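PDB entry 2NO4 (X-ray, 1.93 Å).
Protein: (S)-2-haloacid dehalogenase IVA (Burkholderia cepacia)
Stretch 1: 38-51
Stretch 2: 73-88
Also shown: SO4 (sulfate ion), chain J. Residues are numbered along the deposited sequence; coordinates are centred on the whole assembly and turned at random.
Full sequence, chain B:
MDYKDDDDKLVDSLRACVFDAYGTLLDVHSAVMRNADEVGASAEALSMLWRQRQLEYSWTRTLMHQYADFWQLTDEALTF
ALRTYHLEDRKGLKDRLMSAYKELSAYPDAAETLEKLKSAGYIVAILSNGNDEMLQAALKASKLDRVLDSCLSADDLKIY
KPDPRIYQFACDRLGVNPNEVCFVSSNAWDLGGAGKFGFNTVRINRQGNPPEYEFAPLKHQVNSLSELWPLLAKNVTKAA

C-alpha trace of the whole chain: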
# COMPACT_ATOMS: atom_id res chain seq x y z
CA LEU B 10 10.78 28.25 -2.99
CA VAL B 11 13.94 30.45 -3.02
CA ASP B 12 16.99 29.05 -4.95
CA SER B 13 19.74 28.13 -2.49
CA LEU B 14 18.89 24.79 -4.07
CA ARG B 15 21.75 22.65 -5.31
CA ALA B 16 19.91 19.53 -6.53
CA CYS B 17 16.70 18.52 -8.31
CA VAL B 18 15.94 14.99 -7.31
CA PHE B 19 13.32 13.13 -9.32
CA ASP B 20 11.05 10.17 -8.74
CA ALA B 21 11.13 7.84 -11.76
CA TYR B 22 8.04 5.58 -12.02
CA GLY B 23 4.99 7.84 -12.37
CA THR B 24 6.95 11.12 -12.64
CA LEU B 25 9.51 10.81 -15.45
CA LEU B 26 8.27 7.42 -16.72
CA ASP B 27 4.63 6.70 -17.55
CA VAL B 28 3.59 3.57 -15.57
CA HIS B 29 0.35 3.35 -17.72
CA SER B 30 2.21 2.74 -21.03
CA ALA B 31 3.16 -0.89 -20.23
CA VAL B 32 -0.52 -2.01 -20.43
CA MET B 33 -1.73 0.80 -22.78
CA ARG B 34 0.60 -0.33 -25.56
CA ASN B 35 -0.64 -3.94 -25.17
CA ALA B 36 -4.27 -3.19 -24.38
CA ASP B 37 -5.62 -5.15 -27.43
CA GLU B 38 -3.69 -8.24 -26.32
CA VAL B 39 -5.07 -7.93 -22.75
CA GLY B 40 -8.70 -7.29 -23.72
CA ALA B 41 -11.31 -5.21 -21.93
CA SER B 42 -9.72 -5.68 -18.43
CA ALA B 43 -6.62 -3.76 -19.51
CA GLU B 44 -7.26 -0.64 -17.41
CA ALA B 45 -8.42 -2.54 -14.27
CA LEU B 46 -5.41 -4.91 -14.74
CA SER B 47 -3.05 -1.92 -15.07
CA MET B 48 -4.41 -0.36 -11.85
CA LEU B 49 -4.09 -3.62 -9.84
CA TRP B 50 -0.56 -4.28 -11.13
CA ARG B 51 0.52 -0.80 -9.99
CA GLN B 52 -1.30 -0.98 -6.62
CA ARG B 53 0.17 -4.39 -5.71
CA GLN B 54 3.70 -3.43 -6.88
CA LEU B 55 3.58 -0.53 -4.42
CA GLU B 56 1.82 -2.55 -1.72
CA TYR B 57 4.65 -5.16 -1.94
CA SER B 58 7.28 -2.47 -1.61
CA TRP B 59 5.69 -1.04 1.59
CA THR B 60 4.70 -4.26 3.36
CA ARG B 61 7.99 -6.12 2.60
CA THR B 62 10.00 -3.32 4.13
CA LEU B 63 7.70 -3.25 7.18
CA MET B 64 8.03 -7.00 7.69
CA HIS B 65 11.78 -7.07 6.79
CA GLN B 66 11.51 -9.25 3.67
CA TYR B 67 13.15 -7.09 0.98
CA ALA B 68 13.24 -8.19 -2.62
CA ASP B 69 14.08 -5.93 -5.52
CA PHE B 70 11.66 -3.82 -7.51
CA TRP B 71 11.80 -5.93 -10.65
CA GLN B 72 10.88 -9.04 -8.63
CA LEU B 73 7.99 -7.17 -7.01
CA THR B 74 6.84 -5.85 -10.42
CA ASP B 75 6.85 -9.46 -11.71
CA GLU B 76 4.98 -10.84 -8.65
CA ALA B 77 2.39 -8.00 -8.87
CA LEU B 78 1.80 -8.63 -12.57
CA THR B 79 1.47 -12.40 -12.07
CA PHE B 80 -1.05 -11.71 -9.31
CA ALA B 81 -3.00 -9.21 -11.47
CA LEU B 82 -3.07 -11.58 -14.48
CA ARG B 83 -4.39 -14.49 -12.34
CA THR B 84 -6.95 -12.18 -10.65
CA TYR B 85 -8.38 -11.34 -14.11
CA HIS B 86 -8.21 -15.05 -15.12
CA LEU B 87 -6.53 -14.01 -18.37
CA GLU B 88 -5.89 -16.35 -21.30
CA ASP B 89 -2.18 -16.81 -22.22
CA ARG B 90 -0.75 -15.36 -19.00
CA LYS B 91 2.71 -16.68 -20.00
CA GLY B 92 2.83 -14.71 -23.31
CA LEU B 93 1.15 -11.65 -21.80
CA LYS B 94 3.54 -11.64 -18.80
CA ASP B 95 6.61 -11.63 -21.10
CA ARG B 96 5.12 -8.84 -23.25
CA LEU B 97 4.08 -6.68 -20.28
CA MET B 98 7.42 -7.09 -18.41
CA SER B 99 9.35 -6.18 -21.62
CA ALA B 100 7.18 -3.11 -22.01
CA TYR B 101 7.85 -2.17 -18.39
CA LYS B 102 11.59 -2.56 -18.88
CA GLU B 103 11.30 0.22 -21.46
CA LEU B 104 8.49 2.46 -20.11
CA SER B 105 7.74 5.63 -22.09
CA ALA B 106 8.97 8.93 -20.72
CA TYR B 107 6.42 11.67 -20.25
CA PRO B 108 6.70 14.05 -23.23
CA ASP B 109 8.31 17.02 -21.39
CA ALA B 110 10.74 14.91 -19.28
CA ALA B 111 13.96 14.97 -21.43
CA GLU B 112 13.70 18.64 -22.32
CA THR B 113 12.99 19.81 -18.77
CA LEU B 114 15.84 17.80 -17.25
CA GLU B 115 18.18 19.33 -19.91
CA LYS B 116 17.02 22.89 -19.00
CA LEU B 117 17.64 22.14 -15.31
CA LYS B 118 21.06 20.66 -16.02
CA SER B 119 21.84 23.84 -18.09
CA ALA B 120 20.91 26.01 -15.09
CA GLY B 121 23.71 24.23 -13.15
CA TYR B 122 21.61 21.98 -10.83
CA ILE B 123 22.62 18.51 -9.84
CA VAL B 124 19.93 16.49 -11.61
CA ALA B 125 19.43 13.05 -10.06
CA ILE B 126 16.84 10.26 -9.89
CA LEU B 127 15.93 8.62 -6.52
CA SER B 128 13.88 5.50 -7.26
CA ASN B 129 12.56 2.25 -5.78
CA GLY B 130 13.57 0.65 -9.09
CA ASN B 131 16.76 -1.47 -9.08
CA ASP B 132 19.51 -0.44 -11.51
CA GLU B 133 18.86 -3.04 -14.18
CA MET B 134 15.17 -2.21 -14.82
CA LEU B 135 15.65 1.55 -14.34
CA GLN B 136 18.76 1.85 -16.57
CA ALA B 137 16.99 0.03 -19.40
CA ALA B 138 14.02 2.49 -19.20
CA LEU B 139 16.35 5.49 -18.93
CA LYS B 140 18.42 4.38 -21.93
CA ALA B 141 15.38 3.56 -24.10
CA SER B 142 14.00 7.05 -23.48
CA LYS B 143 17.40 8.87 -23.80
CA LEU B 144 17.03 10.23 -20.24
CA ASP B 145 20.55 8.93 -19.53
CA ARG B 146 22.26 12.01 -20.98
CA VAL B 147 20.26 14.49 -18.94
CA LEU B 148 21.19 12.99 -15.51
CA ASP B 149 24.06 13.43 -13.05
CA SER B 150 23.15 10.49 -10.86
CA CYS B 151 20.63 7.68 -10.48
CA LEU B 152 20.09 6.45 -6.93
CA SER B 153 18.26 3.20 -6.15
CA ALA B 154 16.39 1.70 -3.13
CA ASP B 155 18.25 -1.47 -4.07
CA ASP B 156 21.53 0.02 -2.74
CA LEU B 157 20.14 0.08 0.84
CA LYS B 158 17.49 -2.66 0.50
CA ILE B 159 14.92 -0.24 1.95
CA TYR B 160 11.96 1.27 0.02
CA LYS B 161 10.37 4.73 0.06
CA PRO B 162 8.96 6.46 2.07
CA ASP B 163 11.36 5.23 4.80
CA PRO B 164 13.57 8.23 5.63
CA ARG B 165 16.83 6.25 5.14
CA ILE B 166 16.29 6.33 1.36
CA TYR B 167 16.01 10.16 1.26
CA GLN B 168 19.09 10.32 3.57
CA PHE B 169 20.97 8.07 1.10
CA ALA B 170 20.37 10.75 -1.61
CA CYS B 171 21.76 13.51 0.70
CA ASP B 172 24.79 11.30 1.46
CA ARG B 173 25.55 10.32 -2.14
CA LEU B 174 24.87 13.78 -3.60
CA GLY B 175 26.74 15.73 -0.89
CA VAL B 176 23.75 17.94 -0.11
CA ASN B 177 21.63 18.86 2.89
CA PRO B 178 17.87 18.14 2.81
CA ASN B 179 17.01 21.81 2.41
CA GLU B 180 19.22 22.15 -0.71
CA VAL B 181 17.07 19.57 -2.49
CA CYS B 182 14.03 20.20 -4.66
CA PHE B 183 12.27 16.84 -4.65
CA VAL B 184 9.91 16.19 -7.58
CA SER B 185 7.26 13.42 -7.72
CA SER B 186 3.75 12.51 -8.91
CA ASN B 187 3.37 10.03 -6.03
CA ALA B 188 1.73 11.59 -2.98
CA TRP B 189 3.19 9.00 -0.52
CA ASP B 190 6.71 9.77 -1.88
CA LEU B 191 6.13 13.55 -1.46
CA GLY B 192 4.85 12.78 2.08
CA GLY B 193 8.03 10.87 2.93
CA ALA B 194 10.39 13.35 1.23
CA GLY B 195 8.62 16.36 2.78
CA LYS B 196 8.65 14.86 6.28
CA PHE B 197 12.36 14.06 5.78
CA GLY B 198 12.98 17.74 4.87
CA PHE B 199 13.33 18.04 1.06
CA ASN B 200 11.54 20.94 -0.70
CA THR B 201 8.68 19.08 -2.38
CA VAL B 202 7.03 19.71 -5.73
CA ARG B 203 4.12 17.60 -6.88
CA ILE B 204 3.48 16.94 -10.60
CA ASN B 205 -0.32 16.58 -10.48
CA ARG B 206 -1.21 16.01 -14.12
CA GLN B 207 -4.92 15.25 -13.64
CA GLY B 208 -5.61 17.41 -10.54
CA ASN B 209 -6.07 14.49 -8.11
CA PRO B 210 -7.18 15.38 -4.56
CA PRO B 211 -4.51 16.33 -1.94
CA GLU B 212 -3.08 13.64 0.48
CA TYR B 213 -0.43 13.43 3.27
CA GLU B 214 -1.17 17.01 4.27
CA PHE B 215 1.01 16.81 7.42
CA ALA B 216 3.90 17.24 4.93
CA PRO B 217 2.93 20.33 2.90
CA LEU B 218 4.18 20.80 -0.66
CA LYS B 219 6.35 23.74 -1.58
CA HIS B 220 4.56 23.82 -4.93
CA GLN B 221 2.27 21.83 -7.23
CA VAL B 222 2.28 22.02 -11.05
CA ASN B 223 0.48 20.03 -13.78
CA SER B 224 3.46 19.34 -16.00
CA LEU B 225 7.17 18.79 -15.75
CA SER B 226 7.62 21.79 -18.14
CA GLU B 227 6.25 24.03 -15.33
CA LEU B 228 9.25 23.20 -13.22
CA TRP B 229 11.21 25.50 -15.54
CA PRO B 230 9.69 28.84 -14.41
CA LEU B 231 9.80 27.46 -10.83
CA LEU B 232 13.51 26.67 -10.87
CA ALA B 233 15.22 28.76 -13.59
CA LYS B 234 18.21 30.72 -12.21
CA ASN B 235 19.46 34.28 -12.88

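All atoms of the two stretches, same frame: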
# COMPACT_ATOMS: atom_id res chain seq x y z
N GLU B 38 -4.11 -6.93 -26.76
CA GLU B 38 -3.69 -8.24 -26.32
C GLU B 38 -4.32 -8.61 -24.97
O GLU B 38 -4.65 -9.77 -24.75
CB GLU B 38 -2.15 -8.29 -26.23
CG GLU B 38 -1.40 -8.15 -27.57
CD GLU B 38 -1.04 -6.70 -27.98
OE1 GLU B 38 0.02 -6.54 -28.63
OE2 GLU B 38 -1.77 -5.71 -27.70
N VAL B 39 -4.50 -7.63 -24.07
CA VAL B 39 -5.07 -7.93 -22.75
C VAL B 39 -6.59 -8.10 -22.85
O VAL B 39 -7.16 -8.96 -22.17
CB VAL B 39 -4.68 -6.83 -21.67
CG1 VAL B 39 -5.41 -7.05 -20.33
CG2 VAL B 39 -3.15 -6.81 -21.45
N GLY B 40 -7.24 -7.27 -23.66
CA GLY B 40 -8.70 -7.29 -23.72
C GLY B 40 -9.27 -6.25 -22.78
O GLY B 40 -8.51 -5.41 -22.25
N ALA B 41 -10.58 -6.31 -22.56
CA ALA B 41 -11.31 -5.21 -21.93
C ALA B 41 -10.98 -4.95 -20.43
O ALA B 41 -11.40 -3.95 -19.86
CB ALA B 41 -12.83 -5.37 -22.16
N SER B 42 -10.22 -5.85 -19.81
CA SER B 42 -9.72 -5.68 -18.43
C SER B 42 -8.46 -4.85 -18.30
O SER B 42 -7.98 -4.67 -17.18
CB SER B 42 -9.39 -7.05 -17.82
OG SER B 42 -10.61 -7.65 -17.46
N ALA B 43 -7.94 -4.38 -19.43
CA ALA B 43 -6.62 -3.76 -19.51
C ALA B 43 -6.48 -2.68 -18.46
O ALA B 43 -5.56 -2.73 -17.67
CB ALA B 43 -6.35 -3.21 -20.94
N GLU B 44 -7.40 -1.73 -18.41
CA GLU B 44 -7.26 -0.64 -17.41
C GLU B 44 -7.34 -1.13 -15.93
O GLU B 44 -6.51 -0.72 -15.11
CB GLU B 44 -8.24 0.53 -17.69
CG GLU B 44 -8.16 1.68 -16.65
CD GLU B 44 -6.73 2.27 -16.50
OE1 GLU B 44 -5.98 2.34 -17.52
OE2 GLU B 44 -6.34 2.65 -15.36
N ALA B 45 -8.30 -2.01 -15.61
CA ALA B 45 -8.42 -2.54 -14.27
C ALA B 45 -7.17 -3.39 -13.91
O ALA B 45 -6.66 -3.30 -12.77
CB ALA B 45 -9.74 -3.35 -14.11
N LEU B 46 -6.67 -4.16 -14.88
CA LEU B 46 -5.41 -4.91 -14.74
C LEU B 46 -4.23 -3.98 -14.43
O LEU B 46 -3.49 -4.21 -13.49
CB LEU B 46 -5.05 -5.69 -16.01
CG LEU B 46 -3.73 -6.48 -15.90
CD1 LEU B 46 -4.00 -7.86 -15.35
CD2 LEU B 46 -3.08 -6.61 -17.25
N SER B 47 -4.09 -2.94 -15.26
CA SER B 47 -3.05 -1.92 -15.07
C SER B 47 -3.08 -1.31 -13.67
O SER B 47 -2.03 -1.17 -13.05
CB SER B 47 -3.18 -0.85 -16.15
OG SER B 47 -2.05 0.00 -16.11
N MET B 48 -4.27 -0.93 -13.19
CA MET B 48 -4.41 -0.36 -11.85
C MET B 48 -4.03 -1.36 -10.74
O MET B 48 -3.39 -0.98 -9.76
CB MET B 48 -5.82 0.12 -11.61
CG MET B 48 -6.26 1.25 -12.55
SD MET B 48 -8.04 1.66 -12.24
CE MET B 48 -7.91 2.01 -10.49
N LEU B 49 -4.45 -2.61 -10.86
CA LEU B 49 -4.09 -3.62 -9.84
C LEU B 49 -2.60 -3.93 -9.84
O LEU B 49 -2.02 -4.07 -8.75
CB LEU B 49 -4.88 -4.92 -10.03
CG LEU B 49 -4.68 -6.02 -8.98
CD1 LEU B 49 -5.02 -5.61 -7.53
CD2 LEU B 49 -5.56 -7.20 -9.41
N TRP B 50 -2.00 -4.07 -11.03
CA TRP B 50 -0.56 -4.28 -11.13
C TRP B 50 0.20 -3.20 -10.33
O TRP B 50 1.04 -3.49 -9.48
CB TRP B 50 -0.14 -4.25 -12.59
CG TRP B 50 1.33 -4.57 -12.88
CD1 TRP B 50 2.28 -5.01 -12.03
CD2 TRP B 50 1.92 -4.48 -14.16
NE1 TRP B 50 3.48 -5.19 -12.71
CE2 TRP B 50 3.26 -4.90 -14.04
CE3 TRP B 50 1.44 -4.11 -15.43
CZ2 TRP B 50 4.15 -4.91 -15.13
CZ3 TRP B 50 2.33 -4.14 -16.54
CH2 TRP B 50 3.66 -4.55 -16.36
N ARG B 51 -0.12 -1.94 -10.64
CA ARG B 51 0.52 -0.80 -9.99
C ARG B 51 0.29 -0.79 -8.47
O ARG B 51 1.24 -0.60 -7.70
CB ARG B 51 0.01 0.51 -10.66
CG ARG B 51 0.41 1.81 -9.92
CD ARG B 51 1.89 2.04 -9.97
NE ARG B 51 2.26 3.40 -9.57
CZ ARG B 51 3.51 3.80 -9.34
NH1 ARG B 51 4.51 2.94 -9.44
NH2 ARG B 51 3.75 5.05 -8.96
N LEU B 73 9.31 -7.59 -7.45
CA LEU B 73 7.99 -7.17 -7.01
C LEU B 73 7.03 -6.83 -8.16
O LEU B 73 5.82 -7.10 -8.07
CB LEU B 73 8.08 -5.95 -6.09
CG LEU B 73 8.99 -6.11 -4.86
CD1 LEU B 73 8.76 -4.97 -3.87
CD2 LEU B 73 8.95 -7.51 -4.21
N THR B 74 7.58 -6.20 -9.21
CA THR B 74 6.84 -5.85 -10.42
C THR B 74 6.31 -7.14 -11.08
O THR B 74 5.15 -7.21 -11.46
CB THR B 74 7.71 -5.01 -11.39
OG1 THR B 74 8.16 -3.83 -10.69
CG2 THR B 74 6.91 -4.58 -12.66
N ASP B 75 7.17 -8.15 -11.18
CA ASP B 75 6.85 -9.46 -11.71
C ASP B 75 5.75 -10.16 -10.88
O ASP B 75 4.73 -10.61 -11.42
CB ASP B 75 8.17 -10.29 -11.77
CG ASP B 75 8.02 -11.60 -12.53
OD1 ASP B 75 7.44 -12.55 -11.99
OD2 ASP B 75 8.49 -11.66 -13.69
N GLU B 76 5.94 -10.22 -9.56
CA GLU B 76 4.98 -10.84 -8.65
C GLU B 76 3.60 -10.14 -8.72
O GLU B 76 2.57 -10.80 -8.73
CB GLU B 76 5.51 -10.82 -7.22
CG GLU B 76 6.72 -11.76 -7.05
CD GLU B 76 7.43 -11.60 -5.71
OE1 GLU B 76 7.19 -10.60 -4.99
OE2 GLU B 76 8.29 -12.47 -5.40
N ALA B 77 3.61 -8.81 -8.75
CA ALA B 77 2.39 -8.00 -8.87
C ALA B 77 1.66 -8.24 -10.19
O ALA B 77 0.43 -8.31 -10.22
CB ALA B 77 2.72 -6.47 -8.66
N LEU B 78 2.42 -8.39 -11.28
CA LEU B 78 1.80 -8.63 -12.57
C LEU B 78 1.19 -10.02 -12.61
O LEU B 78 0.09 -10.19 -13.11
CB LEU B 78 2.79 -8.50 -13.72
CG LEU B 78 2.28 -8.80 -15.15
CD1 LEU B 78 1.11 -7.90 -15.55
CD2 LEU B 78 3.45 -8.69 -16.17
N THR B 79 1.93 -11.01 -12.13
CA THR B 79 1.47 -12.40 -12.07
C THR B 79 0.17 -12.47 -11.28
O THR B 79 -0.79 -13.11 -11.72
CB THR B 79 2.57 -13.28 -11.44
OG1 THR B 79 3.66 -13.33 -12.38
CG2 THR B 79 2.06 -14.69 -11.17
N PHE B 80 0.15 -11.81 -10.12
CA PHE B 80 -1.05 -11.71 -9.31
C PHE B 80 -2.22 -11.06 -10.06
O PHE B 80 -3.36 -11.55 -9.95
CB PHE B 80 -0.77 -10.97 -8.00
CG PHE B 80 -1.98 -10.80 -7.16
CD1 PHE B 80 -2.44 -11.84 -6.35
CD2 PHE B 80 -2.72 -9.60 -7.23
CE1 PHE B 80 -3.61 -11.69 -5.58
CE2 PHE B 80 -3.88 -9.44 -6.46
CZ PHE B 80 -4.32 -10.48 -5.64
N ALA B 81 -1.96 -9.95 -10.76
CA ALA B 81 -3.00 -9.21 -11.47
C ALA B 81 -3.55 -10.03 -12.64
O ALA B 81 -4.77 -10.09 -12.86
CB ALA B 81 -2.51 -7.76 -11.91
N LEU B 82 -2.65 -10.71 -13.37
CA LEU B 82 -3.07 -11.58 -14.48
C LEU B 82 -3.95 -12.74 -14.02
O LEU B 82 -4.96 -13.02 -14.67
CB LEU B 82 -1.83 -12.15 -15.23
CG LEU B 82 -1.03 -11.14 -16.04
CD1 LEU B 82 0.25 -11.84 -16.55
CD2 LEU B 82 -1.82 -10.60 -17.21
N ARG B 83 -3.56 -13.41 -12.93
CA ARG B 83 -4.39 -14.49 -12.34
C ARG B 83 -5.74 -13.96 -11.80
O ARG B 83 -6.77 -14.59 -11.93
CB ARG B 83 -3.62 -15.19 -11.21
CG ARG B 83 -2.39 -15.93 -11.66
CD ARG B 83 -1.52 -16.34 -10.45
NE ARG B 83 -0.48 -17.29 -10.88
CZ ARG B 83 0.47 -17.75 -10.08
NH1 ARG B 83 0.57 -17.32 -8.82
NH2 ARG B 83 1.36 -18.63 -10.56
N THR B 84 -5.73 -12.77 -11.20
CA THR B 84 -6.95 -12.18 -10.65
C THR B 84 -7.98 -12.01 -11.77
O THR B 84 -9.18 -12.30 -11.57
CB THR B 84 -6.62 -10.82 -9.97
OG1 THR B 84 -5.84 -11.07 -8.80
CG2 THR B 84 -7.89 -10.04 -9.59
N TYR B 85 -7.51 -11.57 -12.94
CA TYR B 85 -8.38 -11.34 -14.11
C TYR B 85 -8.64 -12.58 -14.96
O TYR B 85 -9.32 -12.50 -16.02
CB TYR B 85 -7.95 -10.07 -14.90
CG TYR B 85 -8.35 -8.85 -14.10
CD1 TYR B 85 -7.47 -8.25 -13.18
CD2 TYR B 85 -9.67 -8.36 -14.18
CE1 TYR B 85 -7.87 -7.18 -12.39
CE2 TYR B 85 -10.08 -7.28 -13.43
CZ TYR B 85 -9.20 -6.70 -12.53
OH TYR B 85 -9.66 -5.66 -11.77
N HIS B 86 -8.09 -13.71 -14.49
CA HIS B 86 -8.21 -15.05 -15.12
C HIS B 86 -7.88 -14.96 -16.61
O HIS B 86 -8.64 -15.45 -17.47
CB HIS B 86 -9.63 -15.62 -14.97
CG HIS B 86 -9.97 -16.16 -13.61
ND1 HIS B 86 -9.40 -15.70 -12.44
CD2 HIS B 86 -10.89 -17.07 -13.24
CE1 HIS B 86 -9.91 -16.35 -11.42
NE2 HIS B 86 -10.82 -17.18 -11.87
N LEU B 87 -6.77 -14.31 -16.95
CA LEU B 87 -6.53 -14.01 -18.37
C LEU B 87 -6.05 -15.25 -19.14
O LEU B 87 -5.36 -16.10 -18.60
CB LEU B 87 -5.58 -12.83 -18.51
CG LEU B 87 -6.38 -11.51 -18.36
CD1 LEU B 87 -5.47 -10.38 -18.02
CD2 LEU B 87 -7.12 -11.20 -19.65
N GLU B 88 -6.49 -15.38 -20.40
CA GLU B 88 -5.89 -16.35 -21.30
C GLU B 88 -4.43 -15.96 -21.66
O GLU B 88 -4.11 -14.77 -21.80
CB GLU B 88 -6.73 -16.47 -22.57
CG GLU B 88 -6.09 -17.31 -23.65
CD GLU B 88 -6.91 -17.38 -24.93
OE1 GLU B 88 -6.66 -18.32 -25.73
OE2 GLU B 88 -7.79 -16.51 -25.16
S SO4 J . 0.01 -19.01 -14.15
O1 SO4 J . 0.45 -19.10 -15.54
O2 SO4 J . 1.08 -19.41 -13.25
O3 SO4 J . -0.33 -17.61 -13.90
O4 SO4 J . -1.12 -19.89 -13.88
O HOH W 1 -5.32 -12.91 -23.94
O HOH W 2 -10.45 -10.79 -17.85

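Two helices that run in roughly opposite directions can pack closely when small residues let the backbones approach and large ones fill the gaps beside them. Stretches 38-51 and 73-88 of this haloacid dehalogenase illustrate the principle: the axes of helices 43-51 and 73-84 come within 8.4 Å at an angle of 142°, and the contact buries 721 Å² in total.

The contact begins at Val39. Its side chain (t rotamer) places CG1 4.1 Å from Leu87 CD1, while its carbonyl O lies 3.4 Å from Leu87 CD2. Gly40 follows with positive phi, at backbone angles where a CB would be jammed against the preceding carbonyl oxygen, and it opens a type I turn to Ala43. Within that turn Ser42 points toward stretch 2, with OG 3.5 Å from Tyr85 CD2. A water bridges the same two residues, 3.2 Å from Ser42 OG and donating to Tyr85 O at 2.7 Å, so the small polar side chain serves a partly exposed margin well.

The next turns of helix lie against Tyr85. Ala45 is short enough for its CB to sit 3.7 Å from Tyr85 CZ, and the backbone N of Leu46 lies over one face of the tyrosine ring. Leu46, buried, leaves its helix sideways, but its end reaches inward: CD1 is 3.8 Å from Ala81 CB and 4.0 Å from both Leu82 CD2 and Leu87 CD1. Leu87 can take part because the chain turns at His86, whose positive phi belongs to a Schellman motif closing helix 73-84.

Ser47 points away, and Met48 leaves sideways with its end leading away, so neither makes contact, and Leu49 brings the chain back. It points toward stretch 2, and its CD2 packs 3.7 Å from Thr84 CG2, 3.8 Å from Tyr85 CE1 and 4.0 Å from Ala81 CB.

Trp50 contributes the largest covered area in either stretch. Its side chain is a knob among Thr74, Ala77, Leu78 and Ala81. Leu78 CB lies over one face of the indole, 3.7 Å from the centroid of the five-membered ring, in a CH-pi contact; Ala77 CB approaches the edge, 3.7 Å from Trp50 CD1. The indole also supplies the sole direct hydrogen bond between the stretches, from Trp50 NE1 to Thr74 O at 2.9 Å. Tryptophan suits this place because it combines a broad apolar surface with a ring N-H donor, which Thr74 O accepts.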